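Local coordinates for ESAT-6-like protein MAB_3112 (Mycobacterium abscessus, PDB 4I0X), which pairs with the WXG100 protein MAB_3113 to form the helical EsxEF complex, a probably secreted ESAT-6-like heterodimer whose cellular role the structure alone does not show, at the interface of chains A and B. Numbering follows the deposited sequence. Chains: chain A, ESAT-6-like protein MAB_3112; chain B, ESAT-6-like protein MAB_3113.

The interface of chains A and B. Residues chain A 4, 7-8, 11; chain B 33, 36-37, 40.
B:Arg40 reaches across from helix 11-47 of chain B to grip A:Glu4, in the first turn of helix 4-32 of chain A. The two oxygens of glutamate match the two N-H groups on arginine's side: NE of B:Arg40 donates to OE1 of A:Glu4 at 3.2 Å. NH2 of B:Arg40 gives OE2 of A:Glu4 a hydrogen bond of 2.9 Å that is also the salt bridge. Both oxygens are met on their syn side and lie near the guanidinium plane, but the nitrogens approach tilted from the carboxylate plane, the planes being 43° apart. A bend at chi3 (69°) swings the arginine tip towards the acid. Water 1 also links OE1 of A:Glu4 to the backbone O of B:Arg40. Arginine's chain serves apolar neighbours too: CD2 of A:Leu8 lies 3.9 Å from CB of B:Arg40 and over one guanidinium face, offset toward its rim. Leucine's branched end lets this methyl also meet CD1 of B:Leu37 at 3.7 Å.

A:Phe11, with CG anti to the backbone N (chi1 -173°), points its ring tip at B:Asn33, with B:Gln36 over one side of the rim. CE2 of A:Phe11 packs 3.5 Å from NE2 of B:Gln36, whose extended chain brings its amide there. NH1 of B:Arg40 lies 3.8 Å from CD2 of A:Phe11, guanidinium nearly perpendicular to ring. A flat, apolar ring can pack against amides and CB of B:Leu37 without needing hydrogen bonds. Ion pair and packed ring join the helices near one end of the bundle, helping to hold the EsxEF heterodimer together.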
ATOM      1  N   GLU A   4     -13.194 -20.010   6.272  1.00 28.67           N
ATOM      2  CA  GLU A   4     -12.407 -18.809   6.515  1.00 28.83           C
ATOM      3  C   GLU A   4     -11.166 -18.800   5.619  1.00 24.67           C
ATOM      4  O   GLU A   4     -10.696 -17.737   5.217  1.00 25.30           O
ATOM      5  CB  GLU A   4     -12.024 -18.697   7.986  1.00 31.57           C
ATOM      6  CG  GLU A   4     -11.210 -17.475   8.338  1.00 37.22           C
ATOM      7  CD  GLU A   4     -12.009 -16.163   8.289  1.00 46.55           C
ATOM      8  OE1 GLU A   4     -11.793 -15.293   9.165  1.00 48.34           O
ATOM      9  OE2 GLU A   4     -12.836 -15.996   7.368  1.00 47.03           O
ATOM     10  N   ALA A   7     -12.285 -17.586   2.381  1.00 21.30           N
ATOM     11  CA  ALA A   7     -12.648 -16.172   2.527  1.00 25.97           C
ATOM     12  C   ALA A   7     -11.417 -15.257   2.527  1.00 21.85           C
ATOM     13  O   ALA A   7     -11.415 -14.153   1.932  1.00 19.28           O
ATOM     14  CB  ALA A   7     -13.496 -15.949   3.780  1.00 26.21           C
ATOM     15  N   LEU A   8     -10.355 -15.701   3.177  1.00 17.56           N
ATOM     16  CA  LEU A   8      -9.147 -14.889   3.216  1.00 20.08           C
ATOM     17  C   LEU A   8      -8.445 -14.873   1.877  1.00 15.50           C
ATOM     18  O   LEU A   8      -7.824 -13.886   1.527  1.00 14.70           O
ATOM     19  CB  LEU A   8      -8.190 -15.392   4.300  1.00 17.64           C
ATOM     20  CG  LEU A   8      -8.730 -15.138   5.707  1.00 28.08           C
ATOM     21  CD1 LEU A   8      -7.811 -15.718   6.767  1.00 26.90           C
ATOM     22  CD2 LEU A   8      -8.922 -13.661   5.925  1.00 28.49           C
ATOM     23  N   PHE A  11     -10.317 -12.387  -0.039  1.00 14.19           N
ATOM     24  CA  PHE A  11     -10.069 -11.049   0.506  1.00 13.91           C
ATOM     25  C   PHE A  11      -8.719 -10.524   0.030  1.00 17.69           C
ATOM     26  O   PHE A  11      -8.620  -9.415  -0.499  1.00 13.61           O
ATOM     27  CB  PHE A  11     -10.113 -11.102   2.017  1.00 19.65           C
ATOM     28  CG  PHE A  11     -10.043  -9.751   2.679  1.00 22.34           C
ATOM     29  CD1 PHE A  11      -8.852  -9.060   2.732  1.00 30.05           C
ATOM     30  CD2 PHE A  11     -11.161  -9.190   3.264  1.00 29.86           C
ATOM     31  CE1 PHE A  11      -8.776  -7.814   3.359  1.00 33.13           C
ATOM     32  CE2 PHE A  11     -11.087  -7.939   3.884  1.00 31.78           C
ATOM     33  CZ  PHE A  11      -9.889  -7.267   3.926  1.00 15.83           C
TER
ATOM     34  N   ASN B  33      -7.115  -2.382   5.544  1.00 12.72           N
ATOM     35  CA  ASN B  33      -7.472  -3.719   5.071  1.00 12.84           C
ATOM     36  C   ASN B  33      -6.453  -4.804   5.361  1.00 12.33           C
ATOM     37  O   ASN B  33      -6.831  -5.970   5.569  1.00 12.85           O
ATOM     38  CB  ASN B  33      -7.825  -3.683   3.595  1.00 12.58           C
ATOM     39  CG  ASN B  33      -9.171  -3.080   3.369  1.00 13.76           C
ATOM     40  OD1 ASN B  33     -10.223  -3.723   3.615  1.00 15.09           O
ATOM     41  ND2 ASN B  33      -9.176  -1.833   2.946  1.00 14.27           N
ATOM     42  N   GLN B  36      -7.268  -5.834   8.785  1.00 15.36           N
ATOM     43  CA  GLN B  36      -8.400  -6.757   8.874  1.00 16.46           C
ATOM     44  C   GLN B  36      -7.936  -8.174   8.506  1.00 15.89           C
ATOM     45  O   GLN B  36      -8.299  -9.166   9.144  1.00 17.34           O
ATOM     46  CB  GLN B  36      -9.544  -6.278   7.964  1.00 18.23           C
ATOM     47  CG  GLN B  36     -10.698  -7.221   7.977  1.00 36.30           C
ATOM     48  CD  GLN B  36     -11.916  -6.749   7.171  1.00 44.62           C
ATOM     49  OE1 GLN B  36     -12.046  -5.572   6.801  1.00 33.54           O
ATOM     50  NE2 GLN B  36     -12.821  -7.694   6.899  1.00 49.63           N
ATOM     51  N   LEU B  37      -7.113  -8.251   7.476  1.00 14.51           N
ATOM     52  CA  LEU B  37      -6.539  -9.512   7.018  1.00 16.85           C
ATOM     53  C   LEU B  37      -5.661 -10.143   8.099  1.00 16.27           C
ATOM     54  O   LEU B  37      -5.811 -11.328   8.408  1.00 19.33           O
ATOM     55  CB  LEU B  37      -5.718  -9.262   5.755  1.00 14.12           C
ATOM     56  CG  LEU B  37      -5.009 -10.454   5.121  1.00 23.54           C
ATOM     57  CD1 LEU B  37      -5.954 -11.616   5.018  1.00 27.36           C
ATOM     58  CD2 LEU B  37      -4.479 -10.049   3.750  1.00 24.18           C
ATOM     59  N   ARG B  40      -7.740 -11.540  11.065  1.00 18.56           N
ATOM     60  CA  ARG B  40      -8.457 -12.797  10.822  1.00 19.30           C
ATOM     61  C   ARG B  40      -7.494 -13.952  10.626  1.00 18.49           C
ATOM     62  O   ARG B  40      -7.736 -15.064  11.110  1.00 21.62           O
ATOM     63  CB  ARG B  40      -9.412 -12.667   9.634  1.00 23.28           C
ATOM     64  CG  ARG B  40     -10.478 -11.657   9.886  1.00 21.00           C
ATOM     65  CD  ARG B  40     -11.117 -11.238   8.607  1.00 29.70           C
ATOM     66  NE  ARG B  40     -11.897 -12.333   8.047  1.00 35.64           N
ATOM     67  CZ  ARG B  40     -12.565 -12.256   6.904  1.00 39.22           C
ATOM     68  NH1 ARG B  40     -12.547 -11.125   6.206  1.00 33.92           N
ATOM     69  NH2 ARG B  40     -13.237 -13.312   6.457  1.00 44.65           N
TER
HETATM   70  O   HOH W   1     -10.290 -15.666  11.166  1.00 24.00           O